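Local structure of DMATS type aromatic prenyltransferase (Streptomyces coelicolor, 6ZS0) at residues 76-81 / 138-143. The protein probably catalyses transfer of a dimethylallyl group to C5 of the indole ring of tryptophan, as an aromatic prenyltransferase of the DMATS type. Residues are numbered along the deposited sequence; the frame is centred on the assembly and turned at random.
Sequences PAMRVL and LELRPG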
ATOM      1  N   PRO A  76       6.708  15.654  -1.051  1.00 26.28           N
ATOM      2  CA  PRO A  76       5.928  14.466  -0.728  1.00 25.91           C
ATOM      3  C   PRO A  76       5.795  13.577  -1.982  1.00 24.93           C
ATOM      4  O   PRO A  76       5.707  14.151  -3.094  1.00 26.10           O
ATOM      5  CB  PRO A  76       4.559  15.002  -0.289  1.00 27.28           C
ATOM      6  CG  PRO A  76       4.775  16.470  -0.010  1.00 27.94           C
ATOM      7  CD  PRO A  76       5.980  16.911  -0.817  1.00 28.12           C
ATOM      8  N   ALA A  77       5.932  12.257  -1.844  1.00 23.08           N
ATOM      9  CA  ALA A  77       5.771  11.289  -2.955  1.00 21.65           C
ATOM     10  C   ALA A  77       4.401  10.621  -2.850  1.00 20.31           C
ATOM     11  O   ALA A  77       4.124   9.964  -1.833  1.00 19.30           O
ATOM     12  CB  ALA A  77       6.849  10.269  -2.933  1.00 21.78           C
ATOM     13  N   MET A  78       3.596  10.735  -3.893  1.00 19.19           N
ATOM     14  CA  MET A  78       2.225  10.197  -3.855  1.00 18.75           C
ATOM     15  C   MET A  78       2.184   8.878  -4.596  1.00 18.41           C
ATOM     16  O   MET A  78       2.794   8.776  -5.677  1.00 18.07           O
ATOM     17  CB  MET A  78       1.255  11.182  -4.474  1.00 19.01           C
ATOM     18  CG  MET A  78      -0.134  10.687  -4.509  1.00 18.59           C
ATOM     19  SD  MET A  78      -1.172  11.980  -5.161  1.00 19.52           S
ATOM     20  CE  MET A  78      -2.696  11.061  -5.432  1.00 19.11           C
ATOM     21  N   ARG A  79       1.486   7.911  -4.020  1.00 18.08           N
ATOM     22  CA  ARG A  79       1.161   6.659  -4.731  1.00 18.31           C
ATOM     23  C   ARG A  79      -0.339   6.436  -4.742  1.00 16.64           C
ATOM     24  O   ARG A  79      -1.050   6.881  -3.826  1.00 16.24           O
ATOM     25  CB  ARG A  79       1.845   5.455  -4.097  1.00 20.51           C
ATOM     26  CG  ARG A  79       3.352   5.505  -4.175  1.00 23.48           C
ATOM     27  CD  ARG A  79       3.966   4.386  -3.366  1.00 26.37           C
ATOM     28  NE  ARG A  79       5.377   4.284  -3.683  1.00 29.71           N
ATOM     29  CZ  ARG A  79       6.308   5.139  -3.265  1.00 32.93           C
ATOM     30  NH1 ARG A  79       5.983   6.169  -2.494  1.00 34.04           N
ATOM     31  NH2 ARG A  79       7.570   4.957  -3.620  1.00 35.16           N
ATOM     32  N   VAL A  80      -0.785   5.676  -5.738  1.00 15.56           N
ATOM     33  CA  VAL A  80      -2.165   5.138  -5.765  1.00 15.06           C
ATOM     34  C   VAL A  80      -2.076   3.636  -5.980  1.00 14.31           C
ATOM     35  O   VAL A  80      -1.306   3.195  -6.865  1.00 14.64           O
ATOM     36  CB  VAL A  80      -3.053   5.785  -6.827  1.00 15.49           C
ATOM     37  CG1 VAL A  80      -2.482   5.615  -8.222  1.00 16.00           C
ATOM     38  CG2 VAL A  80      -4.474   5.258  -6.741  1.00 15.40           C
ATOM     39  N   LEU A  81      -2.781   2.900  -5.136  1.00 13.38           N
ATOM     40  CA  LEU A  81      -2.859   1.436  -5.168  1.00 12.95           C
ATOM     41  C   LEU A  81      -4.217   1.066  -5.749  1.00 12.59           C
ATOM     42  O   LEU A  81      -5.249   1.628  -5.309  1.00 12.63           O
ATOM     43  CB  LEU A  81      -2.714   0.877  -3.760  1.00 12.95           C
ATOM     44  CG  LEU A  81      -2.787  -0.652  -3.654  1.00 13.01           C
ATOM     45  CD1 LEU A  81      -1.538  -1.292  -4.230  1.00 13.11           C
ATOM     46  CD2 LEU A  81      -2.983  -1.045  -2.216  1.00 13.24           C
ATOM     47  N   LEU A 138       1.033   2.751  -8.307  1.00 16.79           N
ATOM     48  CA  LEU A 138       1.642   3.740  -9.211  1.00 18.62           C
ATOM     49  C   LEU A 138       2.234   4.873  -8.367  1.00 18.96           C
ATOM     50  O   LEU A 138       1.495   5.482  -7.605  1.00 18.45           O
ATOM     51  CB  LEU A 138       0.555   4.229 -10.159  1.00 19.62           C
ATOM     52  CG  LEU A 138      -0.005   3.120 -11.057  1.00 21.22           C
ATOM     53  CD1 LEU A 138      -1.342   3.478 -11.649  1.00 22.54           C
ATOM     54  CD2 LEU A 138       0.995   2.777 -12.136  1.00 21.87           C
ATOM     55  N   GLU A 139       3.536   5.106  -8.488  1.00 20.26           N
ATOM     56  CA  GLU A 139       4.188   6.287  -7.880  1.00 22.11           C
ATOM     57  C   GLU A 139       4.014   7.442  -8.860  1.00 21.09           C
ATOM     58  O   GLU A 139       4.522   7.341 -10.013  1.00 21.19           O
ATOM     59  CB  GLU A 139       5.663   6.064  -7.606  1.00 24.26           C
ATOM     60  CG  GLU A 139       6.243   7.232  -6.794  1.00 27.29           C
ATOM     61  CD  GLU A 139       7.752   7.317  -6.713  1.00 30.63           C
ATOM     62  OE1 GLU A 139       8.426   6.431  -7.293  1.00 34.46           O
ATOM     63  OE2 GLU A 139       8.256   8.302  -6.087  1.00 32.61           O
ATOM     64  N   LEU A 140       3.290   8.464  -8.440  1.00 20.68           N
ATOM     65  CA  LEU A 140       2.849   9.582  -9.300  1.00 21.21           C
ATOM     66  C   LEU A 140       3.987  10.602  -9.403  1.00 22.10           C
ATOM     67  O   LEU A 140       3.930  11.619  -8.733  1.00 22.00           O
ATOM     68  CB  LEU A 140       1.585  10.148  -8.691  1.00 21.34           C
ATOM     69  CG  LEU A 140       0.420   9.162  -8.639  1.00 20.89           C
ATOM     70  CD1 LEU A 140      -0.884   9.904  -8.514  1.00 21.35           C
ATOM     71  CD2 LEU A 140       0.402   8.232  -9.853  1.00 21.08           C
ATOM     72  N   ARG A 141       4.993  10.260 -10.188  1.00 23.46           N
ATOM     73  CA  ARG A 141       6.251  11.036 -10.329  1.00 25.75           C
ATOM     74  C   ARG A 141       6.010  12.241 -11.216  1.00 25.61           C
ATOM     75  O   ARG A 141       5.323  12.145 -12.216  1.00 24.68           O
ATOM     76  CB  ARG A 141       7.357  10.199 -10.967  1.00 27.78           C
ATOM     77  CG  ARG A 141       7.671   8.927 -10.215  1.00 30.44           C
ATOM     78  CD  ARG A 141       9.104   8.530 -10.375  1.00 34.18           C
ATOM     79  NE  ARG A 141       9.306   7.469 -11.344  1.00 37.16           N
ATOM     80  CZ  ARG A 141       9.740   6.235 -11.045  1.00 39.03           C
ATOM     81  NH1 ARG A 141       9.999   5.893  -9.794  1.00 40.79           N
ATOM     82  NH2 ARG A 141       9.912   5.343 -12.007  1.00 40.29           N
ATOM     83  N   PRO A 142       6.636  13.394 -10.921  1.00 26.68           N
ATOM     84  CA  PRO A 142       6.622  14.491 -11.870  1.00 27.37           C
ATOM     85  C   PRO A 142       7.115  14.024 -13.243  1.00 27.29           C
ATOM     86  O   PRO A 142       8.055  13.249 -13.310  1.00 27.28           O
ATOM     87  CB  PRO A 142       7.577  15.532 -11.253  1.00 28.33           C
ATOM     88  CG  PRO A 142       7.591  15.202  -9.785  1.00 28.32           C
ATOM     89  CD  PRO A 142       7.400  13.697  -9.705  1.00 27.31           C
ATOM     90  N   GLY A 143       6.467  14.501 -14.300  1.00 27.45           N
ATOM     91  CA  GLY A 143       6.845  14.198 -15.684  1.00 27.84           C
ATOM     92  C   GLY A 143       5.887  13.239 -16.333  1.00 27.82           C
ATOM     93  O   GLY A 143       6.021  13.031 -17.545  1.00 27.77           O
TER
HETATM   94  O   HOH W   1       4.425  12.255  -6.249  1.00 20.42           O
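Segments 76-81 and 138-143 meet as neighbouring antiparallel strands: Val80 and Leu138 form a hydrogen-bonded pair, with Val80 N to Leu138 O at 3.0 Å and Leu138 N to Val80 O at 2.8 Å, whereas Arg79 and Glu139 are a non-hydrogen-bonded pair. Leu140 N donates to Met78 O at 2.8 Å, nearly straight (168°), but the ladder then opens. Leu140 centres an inverse gamma turn, and a water bridges the second bond of the Met78 and Leu140 pair, accepting from Met78 N at 2.9 Å and donating to Leu140 O, in place of a direct N-H...O bond. On one face, Val80 and Leu138 lie side by side, Val80 CG1 resting 3.9 Å from Leu138 CB. Beyond them the extended Met78 chain, its CG anti to the backbone N (chi1 178°), runs alongside Leu140 and brings CE to 3.8 Å from Leu140 CD1. Leu14 of helix 6-20 touches both Met78 and Leu140, while Val34 of helix 25-39 packs on Leu138, so this apolar face is turned to the helices. On the opposite face Arg79 and Glu139 cross obliquely. Their guanidinium and carboxylate planes are 9° apart and stacked, with Arg79 NH2 3.9 Å from Glu139 CD; OE1 lies well out of the guanidinium plane, so no N-H points at it and only the charges attract. Glu139 OE1 forms a salt bridge with Arg141 NH1 at 3.0 Å, its hydrogen bond weak and bent. The face of Arg79 and Glu139, turned away from these helices, probably looks into the barrel; helices packed round a closed ten-stranded antiparallel barrel are the hallmark of the ABBA prenyltransferase fold.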